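Long-range contact in glutamic acid/alanine-rich protein (Trypanosoma congolense, PDB 2Y44), which is a surface protein of the trypanosome, represented here by its elongated helical ectodomain, probably forming part of the coat on the parasite's cell surface: residues A70-A74 and A176-A180. Numbering follows the deposited sequence.
Sequences AAQRA and AKYEA. Unlike the reference sequence in segment 176-180: Tyr178 (reference Ser).
Two long helices of the ectodomain's extended helical bundle, 57-107 and 149-183, pack antiparallel here through an alanine interface. Build both segments as regular α-helix, with Ala74 N hydrogen-bonded to Ala70 O and Ala180 N to Ala176 O, each at 3.0 Å. Set their axes 8.2 Å apart at closest approach, with N-to-C directions 164° apart and a signed crossing angle of -164°. For the register, bring Ala70 CA to 5.1 Å from Ala176 CA, the nearest CA pair; methyl side chains are what permit so tight an approach.

Start along 176-180 with Ala176. Its CB points at the other helix and meets Ala74 CB at 3.8 Å, while its carbonyl O lies 3.4 Å from Ala70 CB. The CA-to-CB bond of Lys177 points away, and its NZ hydrogen-bonds Ser32 OG on helix 18-53. Glu179 (m, t) borders the alanines with Arg73 (m, t, m). A salt bridge with a weak hydrogen bond joins Arg73 NH2 to Glu179 OE2 at 3.3 Å, and the O of water 1 links the same pair, 3.0 Å from Arg73 NE, from which it accepts, and 2.6 Å from Glu179 OE2, to which it donates.

Ala33 and Ala36 of helix 18-53 touch Ala74, and Ala36 also touches Ala180, making this a three-helix junction lined by small side chains. Ala180, one turn beyond Ala176, completes the methyl contacts with its CB 3.8 Å from Ala70 CB.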
ATOM      1  N   ALA A  70       2.738  17.272  14.541  1.00 16.41           N
ATOM      2  CA  ALA A  70       2.138  16.025  14.093  1.00 14.83           C
ATOM      3  C   ALA A  70       1.505  16.146  12.726  1.00 14.35           C
ATOM      4  O   ALA A  70       1.657  15.264  11.914  1.00 15.03           O
ATOM      5  CB  ALA A  70       1.127  15.479  15.116  1.00 13.18           C
ATOM      6  N   ALA A  71       0.843  17.272  12.438  1.00 13.74           N
ATOM      7  CA  ALA A  71       0.270  17.506  11.110  1.00 13.09           C
ATOM      8  C   ALA A  71       1.359  17.632  10.055  1.00 15.98           C
ATOM      9  O   ALA A  71       1.197  17.133   8.944  1.00 16.64           O
ATOM     10  CB  ALA A  71      -0.591  18.789  11.143  1.00 12.85           C
ATOM     11  N   GLN A  72       2.505  18.198  10.450  1.00 14.71           N
ATOM     12  CA  GLN A  72       3.605  18.367   9.526  1.00 19.42           C
ATOM     13  C   GLN A  72       4.163  16.992   9.149  1.00 16.84           C
ATOM     14  O   GLN A  72       4.398  16.689   7.981  1.00 17.96           O
ATOM     15  CB  GLN A  72       4.665  19.172  10.250  1.00 20.80           C
ATOM     16  CG  GLN A  72       5.045  20.377   9.562  1.00 33.87           C
ATOM     17  CD  GLN A  72       6.213  20.101   8.682  1.00 38.59           C
ATOM     18  OE1 GLN A  72       6.130  19.260   7.784  1.00 47.89           O
ATOM     19  NE2 GLN A  72       7.330  20.780   8.941  1.00 40.27           N
ATOM     20  N   ARG A  73       4.314  16.151  10.148  1.00 15.86           N
ATOM     21  CA  ARG A  73       4.759  14.777   9.912  1.00 16.07           C
ATOM     22  C   ARG A  73       3.786  14.025   8.974  1.00 16.20           C
ATOM     23  O   ARG A  73       4.192  13.295   8.069  1.00 16.43           O
ATOM     24  CB  ARG A  73       4.942  14.028  11.238  1.00 18.39           C
ATOM     25  CG  ARG A  73       6.139  14.521  12.089  1.00 19.60           C
ATOM     26  CD  ARG A  73       6.458  13.522  13.207  1.00 22.84           C
ATOM     27  NE  ARG A  73       5.368  13.448  14.183  1.00 22.35           N
ATOM     28  CZ  ARG A  73       5.210  14.303  15.197  1.00 19.86           C
ATOM     29  NH1 ARG A  73       6.039  15.337  15.340  1.00 20.72           N
ATOM     30  NH2 ARG A  73       4.154  14.200  15.987  1.00 28.17           N
ATOM     31  N   ALA A  74       2.501  14.194   9.219  1.00 16.45           N
ATOM     32  CA  ALA A  74       1.484  13.593   8.355  1.00 15.84           C
ATOM     33  C   ALA A  74       1.630  14.077   6.936  1.00 17.81           C
ATOM     34  O   ALA A  74       1.553  13.258   6.014  1.00 18.58           O
ATOM     35  CB  ALA A  74       0.021  13.859   8.897  1.00 15.73           C
ATOM     36  N   ALA A 176       0.543   9.831  13.158  1.00 14.06           N
ATOM     37  CA  ALA A 176       0.648  11.275  13.172  1.00 16.60           C
ATOM     38  C   ALA A 176      -0.722  11.902  13.445  1.00 15.61           C
ATOM     39  O   ALA A 176      -0.826  12.806  14.253  1.00 14.49           O
ATOM     40  CB  ALA A 176       1.231  11.790  11.845  1.00 16.07           C
ATOM     41  N   LYS A 177      -1.747  11.465  12.719  1.00 17.76           N
ATOM     42  CA  LYS A 177      -3.150  11.843  13.058  1.00 16.66           C
ATOM     43  C   LYS A 177      -3.524  11.585  14.516  1.00 16.76           C
ATOM     44  O   LYS A 177      -4.090  12.468  15.179  1.00 18.40           O
ATOM     45  CB  LYS A 177      -4.151  11.183  12.109  1.00 16.97           C
ATOM     46  CG  LYS A 177      -5.612  11.166  12.585  1.00 22.05           C
ATOM     47  CD  LYS A 177      -6.456  10.340  11.616  1.00 28.17           C
ATOM     48  CE  LYS A 177      -6.211   8.825  11.757  1.00 35.68           C
ATOM     49  NZ  LYS A 177      -6.498   8.095  10.477  1.00 37.66           N
ATOM     50  N   TYR A 178      -3.149  10.411  15.042  1.00 16.46           N
ATOM     51  CA  TYR A 178      -3.478  10.063  16.414  1.00 16.71           C
ATOM     52  C   TYR A 178      -2.800  11.013  17.429  1.00 16.81           C
ATOM     53  O   TYR A 178      -3.437  11.503  18.359  1.00 17.41           O
ATOM     54  CB  TYR A 178      -3.099   8.605  16.666  1.00 14.24           C
ATOM     55  CG  TYR A 178      -3.448   8.111  18.055  1.00 16.14           C
ATOM     56  CD1 TYR A 178      -4.777   7.872  18.414  1.00 24.27           C
ATOM     57  CD2 TYR A 178      -2.465   7.984  19.031  1.00 15.66           C
ATOM     58  CE1 TYR A 178      -5.100   7.432  19.694  1.00 22.98           C
ATOM     59  CE2 TYR A 178      -2.770   7.505  20.302  1.00 20.89           C
ATOM     60  CZ  TYR A 178      -4.084   7.255  20.629  1.00 21.26           C
ATOM     61  OH  TYR A 178      -4.396   6.856  21.920  1.00 24.56           O
ATOM     62  N   GLU A 179      -1.526  11.309  17.231  1.00 16.52           N
ATOM     63  CA  GLU A 179      -0.870  12.304  18.097  1.00 16.18           C
ATOM     64  C   GLU A 179      -1.467  13.701  17.974  1.00 15.18           C
ATOM     65  O   GLU A 179      -1.601  14.421  18.988  1.00 17.05           O
ATOM     66  CB  GLU A 179       0.605  12.393  17.774  1.00 17.67           C
ATOM     67  CG  GLU A 179       1.423  11.195  18.244  1.00 19.91           C
ATOM     68  CD  GLU A 179       2.905  11.482  18.123  1.00 25.68           C
ATOM     69  OE1 GLU A 179       3.489  12.118  19.038  1.00 30.95           O
ATOM     70  OE2 GLU A 179       3.461  11.135  17.071  1.00 29.57           O
ATOM     71  N   ALA A 180      -1.860  14.075  16.749  1.00 13.85           N
ATOM     72  CA  ALA A 180      -2.412  15.432  16.511  1.00 17.27           C
ATOM     73  C   ALA A 180      -3.711  15.595  17.292  1.00 18.88           C
ATOM     74  O   ALA A 180      -3.904  16.575  18.028  1.00 18.12           O
ATOM     75  CB  ALA A 180      -2.671  15.651  15.026  1.00 15.17           C
TER
HETATM   76  O   HOH W   1       3.639  10.964  14.527  1.00 25.42           O